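Side-chain contacts in sugar phosphate isomerase/epimerase (Parabacteroides distasonis, PDB 3L23), which probably acts as a metal-dependent isomerase, binding a magnesium ion in a xylose isomerase-like TIM barrel: residues S77-P82 with Y212-V217; T134-A139 with N172-K177; G163-N168 with V240-D245. One frame throughout, in Å; residues are numbered along the deposited sequence.

Contact 1 (S77-P82 with Y212-V217); sequences SSHVNP and YFEMDV. With MG (magnesium ion), chain B.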
loop_
_atom_site.group_PDB
_atom_site.type_symbol
_atom_site.label_atom_id
_atom_site.label_comp_id
_atom_site.label_asym_id
_atom_site.label_seq_id
_atom_site.Cartn_x
_atom_site.Cartn_y
_atom_site.Cartn_z
ATOM N N SER A 77 6.116 -7.327 0.830
ATOM C CA SER A 77 5.052 -6.740 0.061
ATOM C C SER A 77 5.605 -5.808 -1.000
ATOM O O SER A 77 6.779 -5.431 -0.985
ATOM C CB SER A 77 4.112 -5.988 1.015
ATOM O OG SER A 77 3.002 -5.430 0.363
ATOM N N SER A 78 4.756 -5.476 -1.951
ATOM C CA SER A 78 5.124 -4.566 -3.037
ATOM C C SER A 78 3.917 -3.792 -3.559
ATOM O O SER A 78 2.862 -4.379 -3.768
ATOM C CB SER A 78 5.779 -5.347 -4.187
ATOM O OG SER A 78 6.196 -4.532 -5.276
ATOM N N HIS A 79 4.132 -2.491 -3.805
ATOM C CA HIS A 79 3.177 -1.570 -4.394
ATOM C C HIS A 79 3.423 -1.432 -5.861
ATOM O O HIS A 79 4.484 -1.028 -6.282
ATOM C CB HIS A 79 3.278 -0.173 -3.786
ATOM C CG HIS A 79 2.477 -0.008 -2.556
ATOM N ND1 HIS A 79 2.106 1.229 -2.073
ATOM C CD2 HIS A 79 1.953 -0.919 -1.713
ATOM C CE1 HIS A 79 1.388 1.063 -0.979
ATOM N NE2 HIS A 79 1.284 -0.227 -0.734
ATOM N N VAL A 80 2.411 -1.743 -6.659
ATOM C CA VAL A 80 2.542 -1.659 -8.081
ATOM C C VAL A 80 1.252 -1.096 -8.681
ATOM O O VAL A 80 0.172 -1.297 -8.137
ATOM C CB VAL A 80 2.823 -3.044 -8.709
ATOM C CG1 VAL A 80 4.162 -3.615 -8.180
ATOM C CG2 VAL A 80 1.644 -4.009 -8.443
ATOM N N ASN A 81 1.364 -0.394 -9.792
ATOM C CA ASN A 81 0.186 0.132 -10.470
ATOM C C ASN A 81 0.168 -0.276 -11.945
ATOM O O ASN A 81 1.196 -0.113 -12.615
ATOM C CB ASN A 81 0.200 1.662 -10.431
ATOM C CG ASN A 81 -0.164 2.227 -9.095
ATOM O OD1 ASN A 81 -1.291 2.019 -8.549
ATOM N ND2 ASN A 81 0.800 2.943 -8.531
ATOM N N PRO A 82 -0.962 -0.797 -12.459
ATOM C CA PRO A 82 -1.044 -1.116 -13.889
ATOM C C PRO A 82 -0.636 -0.008 -14.849
ATOM O O PRO A 82 -1.066 1.154 -14.719
ATOM C CB PRO A 82 -2.531 -1.458 -14.088
ATOM C CG PRO A 82 -2.935 -2.008 -12.769
ATOM C CD PRO A 82 -2.184 -1.233 -11.750
ATOM N N TYR A 212 -8.306 -8.206 -0.729
ATOM C CA TYR A 212 -8.160 -7.741 0.652
ATOM C C TYR A 212 -7.647 -6.319 0.578
ATOM O O TYR A 212 -7.217 -5.824 -0.482
ATOM C CB TYR A 212 -7.187 -8.619 1.474
ATOM C CG TYR A 212 -5.781 -8.553 0.931
ATOM C CD1 TYR A 212 -5.380 -9.382 -0.115
ATOM C CD2 TYR A 212 -4.838 -7.670 1.460
ATOM C CE1 TYR A 212 -4.089 -9.285 -0.650
ATOM C CE2 TYR A 212 -3.576 -7.549 0.925
ATOM C CZ TYR A 212 -3.197 -8.368 -0.123
ATOM O OH TYR A 212 -1.930 -8.222 -0.660
ATOM N N PHE A 213 -7.662 -5.668 1.726
ATOM C CA PHE A 213 -7.313 -4.278 1.838
ATOM C C PHE A 213 -6.118 -4.024 2.765
ATOM O O PHE A 213 -5.977 -4.659 3.836
ATOM C CB PHE A 213 -8.558 -3.470 2.297
ATOM C CG PHE A 213 -9.660 -3.455 1.258
ATOM C CD1 PHE A 213 -10.531 -4.478 1.129
ATOM C CD2 PHE A 213 -9.732 -2.426 0.331
ATOM C CE1 PHE A 213 -11.480 -4.502 0.112
ATOM C CE2 PHE A 213 -10.686 -2.431 -0.698
ATOM C CZ PHE A 213 -11.549 -3.454 -0.805
ATOM N N GLU A 214 -5.239 -3.124 2.318
ATOM C CA GLU A 214 -4.159 -2.607 3.153
ATOM C C GLU A 214 -4.634 -1.219 3.509
ATOM O O GLU A 214 -4.510 -0.317 2.683
ATOM C CB GLU A 214 -2.830 -2.542 2.392
ATOM C CG GLU A 214 -1.667 -1.931 3.164
ATOM C CD GLU A 214 -0.421 -1.882 2.372
ATOM O OE1 GLU A 214 -0.416 -1.244 1.309
ATOM O OE2 GLU A 214 0.581 -2.493 2.784
HETATM N N MSE A 215 -5.125 -1.031 4.737
HETATM C CA MSE A 215 -5.709 0.260 5.106
HETATM C C MSE A 215 -4.592 1.212 5.537
HETATM O O MSE A 215 -3.796 0.899 6.434
HETATM C CB MSE A 215 -6.729 0.121 6.233
HETATM C CG MSE A 215 -7.162 1.467 6.815
HETATM SE SE MSE A 215 -8.827 1.375 7.748
HETATM C CE MSE A 215 -9.979 1.587 6.266
ATOM N N ASP A 216 -4.523 2.367 4.893
ATOM C CA ASP A 216 -3.586 3.415 5.310
ATOM C C ASP A 216 -4.319 4.248 6.336
ATOM O O ASP A 216 -5.272 4.974 6.013
ATOM C CB ASP A 216 -3.113 4.228 4.129
ATOM C CG ASP A 216 -2.058 5.249 4.489
ATOM O OD1 ASP A 216 -2.316 6.045 5.396
ATOM O OD2 ASP A 216 -1.020 5.294 3.796
ATOM N N VAL A 217 -3.849 4.156 7.575
ATOM C CA VAL A 217 -4.615 4.779 8.661
ATOM C C VAL A 217 -4.653 6.302 8.544
ATOM O O VAL A 217 -5.646 6.916 8.953
ATOM C CB VAL A 217 -4.134 4.311 10.072
ATOM C CG1 VAL A 217 -4.317 2.817 10.199
ATOM C CG2 VAL A 217 -2.672 4.707 10.371
HETATM MG MG MG B . 0.211 4.625 2.389
HETATM O O HOH W 1 -0.210 6.414 1.315
HETATM O O HOH W 2 1.540 4.334 0.453
#
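His-79 brings the NE2 edge of its imidazole against the carboxylate of Glu-214, and that one meeting joins the two segments. NE2 donates to Glu-214 OE1 over 2.8 Å, nearly straight at 168°. The oxygen lies almost in the plane of the ring and takes the hydrogen with its syn lone pair, on the side of OE2. Ring and carboxylate are not coplanar, their planes standing 57° apart. The two residues come from strands 74-79 and 211-216, which are not neighbours in the sheet: strands 124-127 and 162-165 lie between them, and the bond spans the interior of the TIM barrel. Glu-214 bridges the distance by running straight out from its strand, CG anti to the backbone N (chi1 176°) and the chain extended beyond it.

Two residues further on, Asp-216 divides its carboxylate between two tasks. OD2 binds the magnesium at 2.0 Å, while OD1 stays well off the metal and caps the start of helix 217-222 through Trp-219 N. His-165, His-242 and Glu-275 complete the protein ligands, and two waters also bind the ion, water 1 at 2.1 Å and water 2 at 2.4 Å. The His-79 ring meets His-165 edge-to-face and lies at a small angle to His-242, so it belongs to the same cluster. With an alanine in place of His-79, Glu-214 OE1 would probably lose this N-H donor and the carboxylate be freer to turn beside the metal histidines.

Chemically, a carboxylate beside the magnesium-binding histidines is held by a directional bond on one oxygen, which is likely to fix both its position and that of the imidazole beside the metal site.

Contact 2 (T134-A139 with N172-K177); sequences TTHDEA and NRVATK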
loop_
_atom_site.group_PDB
_atom_site.type_symbol
_atom_site.label_atom_id
_atom_site.label_comp_id
_atom_site.label_asym_id
_atom_site.label_seq_id
_atom_site.Cartn_x
_atom_site.Cartn_y
_atom_site.Cartn_z
ATOM N N THR A 134 -16.166 7.941 -10.696
ATOM C CA THR A 134 -17.104 9.044 -10.437
ATOM C C THR A 134 -18.573 8.633 -10.322
ATOM O O THR A 134 -19.447 9.487 -10.048
ATOM C CB THR A 134 -16.973 10.123 -11.515
ATOM O OG1 THR A 134 -17.357 9.595 -12.780
ATOM C CG2 THR A 134 -15.540 10.609 -11.605
ATOM N N THR A 135 -18.863 7.364 -10.590
ATOM C CA THR A 135 -20.232 6.861 -10.626
ATOM C C THR A 135 -20.250 5.464 -9.985
ATOM O O THR A 135 -19.214 4.808 -9.867
ATOM C CB THR A 135 -20.804 6.739 -12.057
ATOM O OG1 THR A 135 -20.069 5.731 -12.797
ATOM C CG2 THR A 135 -20.788 8.089 -12.817
ATOM N N HIS A 136 -21.454 5.013 -9.617
ATOM C CA HIS A 136 -21.648 3.678 -9.067
ATOM C C HIS A 136 -21.207 2.655 -10.116
ATOM O O HIS A 136 -20.545 1.721 -9.804
ATOM C CB HIS A 136 -23.126 3.425 -8.655
ATOM C CG HIS A 136 -23.569 4.189 -7.436
ATOM N ND1 HIS A 136 -24.153 5.441 -7.497
ATOM C CD2 HIS A 136 -23.528 3.862 -6.115
ATOM C CE1 HIS A 136 -24.431 5.856 -6.266
ATOM N NE2 HIS A 136 -24.064 4.915 -5.411
ATOM N N ASP A 137 -21.588 2.854 -11.367
ATOM C CA ASP A 137 -21.250 1.890 -12.401
ATOM C C ASP A 137 -19.744 1.778 -12.630
ATOM O O ASP A 137 -19.243 0.682 -12.819
ATOM C CB ASP A 137 -21.956 2.232 -13.692
ATOM C CG ASP A 137 -23.470 1.954 -13.651
ATOM O OD1 ASP A 137 -23.998 1.444 -12.640
ATOM O OD2 ASP A 137 -24.136 2.275 -14.625
ATOM N N GLU A 138 -19.008 2.893 -12.581
ATOM C CA GLU A 138 -17.563 2.840 -12.698
ATOM C C GLU A 138 -16.971 2.066 -11.537
ATOM O O GLU A 138 -16.034 1.290 -11.718
ATOM C CB GLU A 138 -16.924 4.265 -12.770
ATOM C CG GLU A 138 -17.149 4.897 -14.111
ATOM C CD GLU A 138 -16.833 6.374 -14.192
ATOM O OE1 GLU A 138 -16.314 6.946 -13.224
ATOM O OE2 GLU A 138 -17.110 6.946 -15.282
ATOM N N ALA A 139 -17.497 2.275 -10.333
ATOM C CA ALA A 139 -16.978 1.547 -9.200
ATOM C C ALA A 139 -17.204 0.051 -9.348
ATOM O O ALA A 139 -16.326 -0.763 -9.011
ATOM C CB ALA A 139 -17.607 2.060 -7.869
ATOM N N ASN A 172 -14.512 9.901 -1.009
ATOM C CA ASN A 172 -15.446 10.714 -1.767
ATOM C C ASN A 172 -16.721 9.890 -2.044
ATOM O O ASN A 172 -16.672 8.683 -2.178
ATOM C CB ASN A 172 -14.875 11.119 -3.122
ATOM C CG ASN A 172 -13.738 12.125 -3.038
ATOM O OD1 ASN A 172 -13.599 12.875 -2.081
ATOM N ND2 ASN A 172 -12.928 12.142 -4.077
ATOM N N ARG A 173 -17.854 10.562 -2.170
ATOM C CA ARG A 173 -19.100 9.864 -2.336
ATOM C C ARG A 173 -19.514 9.947 -3.795
ATOM O O ARG A 173 -19.279 10.957 -4.451
ATOM C CB ARG A 173 -20.191 10.460 -1.421
ATOM C CG ARG A 173 -19.903 10.239 0.060
ATOM C CD ARG A 173 -20.885 10.978 0.997
ATOM N NE ARG A 173 -20.523 10.707 2.388
ATOM C CZ ARG A 173 -20.920 9.654 3.095
ATOM N NH1 ARG A 173 -21.746 8.754 2.584
ATOM N NH2 ARG A 173 -20.481 9.503 4.336
ATOM N N VAL A 174 -20.093 8.883 -4.308
ATOM C CA VAL A 174 -20.727 8.961 -5.610
ATOM C C VAL A 174 -22.197 9.192 -5.320
ATOM O O VAL A 174 -22.859 8.401 -4.623
ATOM C CB VAL A 174 -20.452 7.719 -6.484
ATOM C CG1 VAL A 174 -18.995 7.622 -6.725
ATOM C CG2 VAL A 174 -20.950 6.449 -5.854
ATOM N N ALA A 175 -22.712 10.312 -5.812
ATOM C CA ALA A 175 -24.125 10.668 -5.600
ATOM C C ALA A 175 -24.733 11.051 -6.917
ATOM O O ALA A 175 -24.091 11.739 -7.709
ATOM C CB ALA A 175 -24.259 11.832 -4.593
ATOM N N THR A 176 -25.967 10.622 -7.150
ATOM C CA THR A 176 -26.693 11.003 -8.353
ATOM C C THR A 176 -27.183 12.456 -8.242
ATOM O O THR A 176 -27.101 13.083 -7.173
ATOM C CB THR A 176 -27.900 10.074 -8.599
ATOM O OG1 THR A 176 -28.917 10.336 -7.617
ATOM C CG2 THR A 176 -27.492 8.585 -8.553
ATOM N N LYS A 177 -27.709 12.986 -9.344
ATOM C CA LYS A 177 -28.211 14.355 -9.354
ATOM C C LYS A 177 -29.458 14.472 -8.457
ATOM O O LYS A 177 -29.590 15.445 -7.688
ATOM C CB LYS A 177 -28.511 14.803 -10.790
HETATM O O HOH W 3 -22.605 10.030 -9.263
#
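Val-174, on the short strand 173-174, aims its isopropyl group at the start of helix 136-155, with its two methyls going to different places. CG1 rests on the peptide joining Thr-134 to Thr-135, 3.8 Å from Thr-134 C. CG2 sits between the backbone N and the carbonyl carbon of its own residue, which sets it over one face of the His-136 ring: a CH-pi contact 3.5 Å from the centroid and only 8° off the normal. The valine's carbonyl comes close as well, its O 3.4 Å from His-136 CE1. The ring's NE2 is hydrogen-bonded to Asp-196, on the strand paired with 173-174.

Next along, Ala-175 contributes through its backbone: a water donates to Ala-175 O at 2.7 Å and, at 3.3 Å, to Thr-134 O. That end of the helix is secured locally: Thr-135 is the N-cap, its OG1 accepting from Glu-138 N, while Glu-138 OE1 reaches back to Thr-134 N and OG1.

With no direct hydrogen bond across, the helix and the two-stranded antiparallel sheet are joined by nonpolar packing on an imidazole face and one bridging water; Asp-196 is likely to limit the ring's rotation and may polarise it.

Contact 3 (G163-N168 with V240-D245); sequences GYHNHN and VLHIKD. With MG (magnesium ion), chain B.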
loop_
_atom_site.group_PDB
_atom_site.type_symbol
_atom_site.label_atom_id
_atom_site.label_comp_id
_atom_site.label_asym_id
_atom_site.label_seq_id
_atom_site.Cartn_x
_atom_site.Cartn_y
_atom_site.Cartn_z
ATOM N N GLY A 163 -4.372 -7.170 -3.357
ATOM C CA GLY A 163 -4.504 -6.236 -2.252
ATOM C C GLY A 163 -4.709 -4.826 -2.753
ATOM O O GLY A 163 -4.139 -4.441 -3.780
ATOM N N TYR A 164 -5.459 -4.030 -1.987
ATOM C CA TYR A 164 -5.757 -2.641 -2.348
ATOM C C TYR A 164 -5.414 -1.679 -1.212
ATOM O O TYR A 164 -5.907 -1.850 -0.085
ATOM C CB TYR A 164 -7.248 -2.467 -2.729
ATOM C CG TYR A 164 -7.516 -1.067 -3.270
ATOM C CD1 TYR A 164 -7.181 -0.722 -4.565
ATOM C CD2 TYR A 164 -7.990 -0.057 -2.419
ATOM C CE1 TYR A 164 -7.371 0.581 -5.021
ATOM C CE2 TYR A 164 -8.181 1.221 -2.873
ATOM C CZ TYR A 164 -7.859 1.522 -4.174
ATOM O OH TYR A 164 -8.046 2.789 -4.660
ATOM N N HIS A 165 -4.608 -0.656 -1.539
ATOM C CA HIS A 165 -4.206 0.420 -0.605
ATOM C C HIS A 165 -4.906 1.717 -0.983
ATOM O O HIS A 165 -4.899 2.170 -2.139
ATOM C CB HIS A 165 -2.662 0.576 -0.591
ATOM C CG HIS A 165 -2.156 1.891 -0.059
ATOM N ND1 HIS A 165 -2.258 3.065 -0.779
ATOM C CD2 HIS A 165 -1.490 2.214 1.082
ATOM C CE1 HIS A 165 -1.701 4.055 -0.098
ATOM N NE2 HIS A 165 -1.225 3.564 1.037
ATOM N N ASN A 166 -5.482 2.378 0.025
ATOM C CA ASN A 166 -6.244 3.580 -0.169
ATOM C C ASN A 166 -5.476 4.846 0.181
ATOM O O ASN A 166 -4.541 4.810 0.989
ATOM C CB ASN A 166 -7.464 3.588 0.740
ATOM C CG ASN A 166 -7.077 3.579 2.231
ATOM O OD1 ASN A 166 -6.621 2.548 2.787
ATOM N ND2 ASN A 166 -7.277 4.734 2.902
ATOM N N HIS A 167 -5.879 5.943 -0.461
ATOM C CA HIS A 167 -5.613 7.291 0.056
ATOM C C HIS A 167 -6.952 7.837 0.577
ATOM O O HIS A 167 -7.681 7.098 1.241
ATOM C CB HIS A 167 -4.934 8.203 -0.960
ATOM C CG HIS A 167 -3.580 7.718 -1.400
ATOM N ND1 HIS A 167 -3.420 6.716 -2.328
ATOM C CD2 HIS A 167 -2.329 8.118 -1.065
ATOM C CE1 HIS A 167 -2.132 6.505 -2.544
ATOM N NE2 HIS A 167 -1.440 7.344 -1.792
ATOM N N ASN A 168 -7.293 9.089 0.320
ATOM C CA ASN A 168 -8.566 9.621 0.811
ATOM C C ASN A 168 -9.616 9.812 -0.249
ATOM O O ASN A 168 -10.775 10.039 0.093
ATOM C CB ASN A 168 -8.359 10.933 1.615
ATOM C CG ASN A 168 -7.676 12.034 0.837
ATOM O OD1 ASN A 168 -7.088 11.823 -0.242
ATOM N ND2 ASN A 168 -7.687 13.241 1.435
ATOM N N VAL A 240 -3.711 -5.800 6.259
ATOM C CA VAL A 240 -2.397 -5.163 6.393
ATOM C C VAL A 240 -2.642 -3.697 6.682
ATOM O O VAL A 240 -3.641 -3.179 6.251
ATOM C CB VAL A 240 -1.568 -5.305 5.078
ATOM C CG1 VAL A 240 -0.150 -4.758 5.255
ATOM C CG2 VAL A 240 -1.530 -6.791 4.594
ATOM N N LEU A 241 -1.759 -3.018 7.433
ATOM C CA LEU A 241 -1.890 -1.576 7.605
ATOM C C LEU A 241 -0.682 -0.772 7.115
ATOM O O LEU A 241 0.434 -1.252 7.109
ATOM C CB LEU A 241 -2.071 -1.175 9.091
ATOM C CG LEU A 241 -3.252 -1.746 9.886
ATOM C CD1 LEU A 241 -3.258 -1.200 11.295
ATOM C CD2 LEU A 241 -4.547 -1.389 9.145
ATOM N N HIS A 242 -0.937 0.456 6.677
ATOM C CA HIS A 242 0.092 1.479 6.670
ATOM C C HIS A 242 -0.073 2.321 7.915
ATOM O O HIS A 242 -1.177 2.806 8.205
ATOM C CB HIS A 242 0.005 2.383 5.444
ATOM C CG HIS A 242 0.746 1.853 4.262
ATOM N ND1 HIS A 242 0.990 2.632 3.141
ATOM C CD2 HIS A 242 1.268 0.633 4.010
ATOM C CE1 HIS A 242 1.682 1.901 2.277
ATOM N NE2 HIS A 242 1.859 0.692 2.777
ATOM N N ILE A 243 1.024 2.442 8.669
ATOM C CA ILE A 243 1.102 3.272 9.868
ATOM C C ILE A 243 1.843 4.540 9.459
ATOM O O ILE A 243 3.012 4.513 9.037
ATOM C CB ILE A 243 1.835 2.528 11.025
ATOM C CG1 ILE A 243 1.134 1.215 11.437
ATOM C CG2 ILE A 243 2.040 3.403 12.282
ATOM C CD1 ILE A 243 -0.308 1.328 11.907
ATOM N N LYS A 244 1.121 5.660 9.532
ATOM C CA LYS A 244 1.541 6.923 8.958
ATOM C C LYS A 244 0.927 8.055 9.754
ATOM O O LYS A 244 -0.185 7.880 10.278
ATOM C CB LYS A 244 1.040 7.018 7.514
ATOM C CG LYS A 244 1.557 8.175 6.767
ATOM C CD LYS A 244 1.078 8.270 5.328
ATOM C CE LYS A 244 1.678 9.495 4.676
ATOM N NZ LYS A 244 1.395 10.805 5.394
ATOM N N ASP A 245 1.614 9.199 9.810
ATOM C CA ASP A 245 1.136 10.429 10.467
ATOM C C ASP A 245 1.331 11.535 9.411
ATOM O O ASP A 245 1.657 11.231 8.254
ATOM C CB ASP A 245 1.945 10.673 11.767
ATOM C CG ASP A 245 1.218 11.529 12.801
ATOM O OD1 ASP A 245 0.394 12.420 12.450
ATOM O OD2 ASP A 245 1.540 11.365 14.014
HETATM MG MG MG B . 0.211 4.625 2.389
HETATM O O HOH W 1 -0.210 6.414 1.315
HETATM O O HOH W 2 1.540 4.334 0.453
#
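The strands that carry His-165 and His-242 keep their closest CA atoms, those of these two histidines, 8.5 Å apart, because strand 211-216 runs parallel between them. Their side chains bridge that gap and converge on the magnesium, His-165 NE2 at 2.2 Å and His-242 ND1 at 2.3 Å. These two nitrogens stand 3.2 Å from each other without a hydrogen bond, since both bind the metal. The rings meet in an offset edge-to-face pair, planes at 60°, with His-165 CD2 over the face of His-242. The His-165 ring gets there through a chi1 of 161°, which turns CG away from the backbone N. Ligands at successive strand ends round a central ion are what the xylose isomerase-like TIM barrel provides, and here Asp-216 and Glu-275 supply the other two. Water 1 lies in the plane of the His-165 ring, water 2 in that of His-242.

A second shell probably helps to orient the ligands. His-242 NE2 is hydrogen-bonded to Glu-47, and CE1 of His-165 lies over the rim of one face of His-167. Asn-166 ND2 donates to His-167 O at 2.9 Å, while its OD1 is hydrogen-bonded to Asp-216 N.

In the fold
Contacts 1 and 3 form one site: their centres are 7 Å apart, they share the magnesium and both its waters, and strand 211-216 of contact 1 lies between strands 162-165 and 238-243 of contact 3 in the barrel sheet. Contact 2 sits on the periphery, its centre about 22 Å from each of the other two, where helix 136-155 meets the small two-stranded sheet. Along the chain, contact 2 is nested within the loop closed by contact 1, while contact 3 crosses both; residues 163-168 fall between the two halves of contact 2. The chain thus goes from the outer helix to the metal centre and back out to the small sheet, all within one TIM-barrel domain.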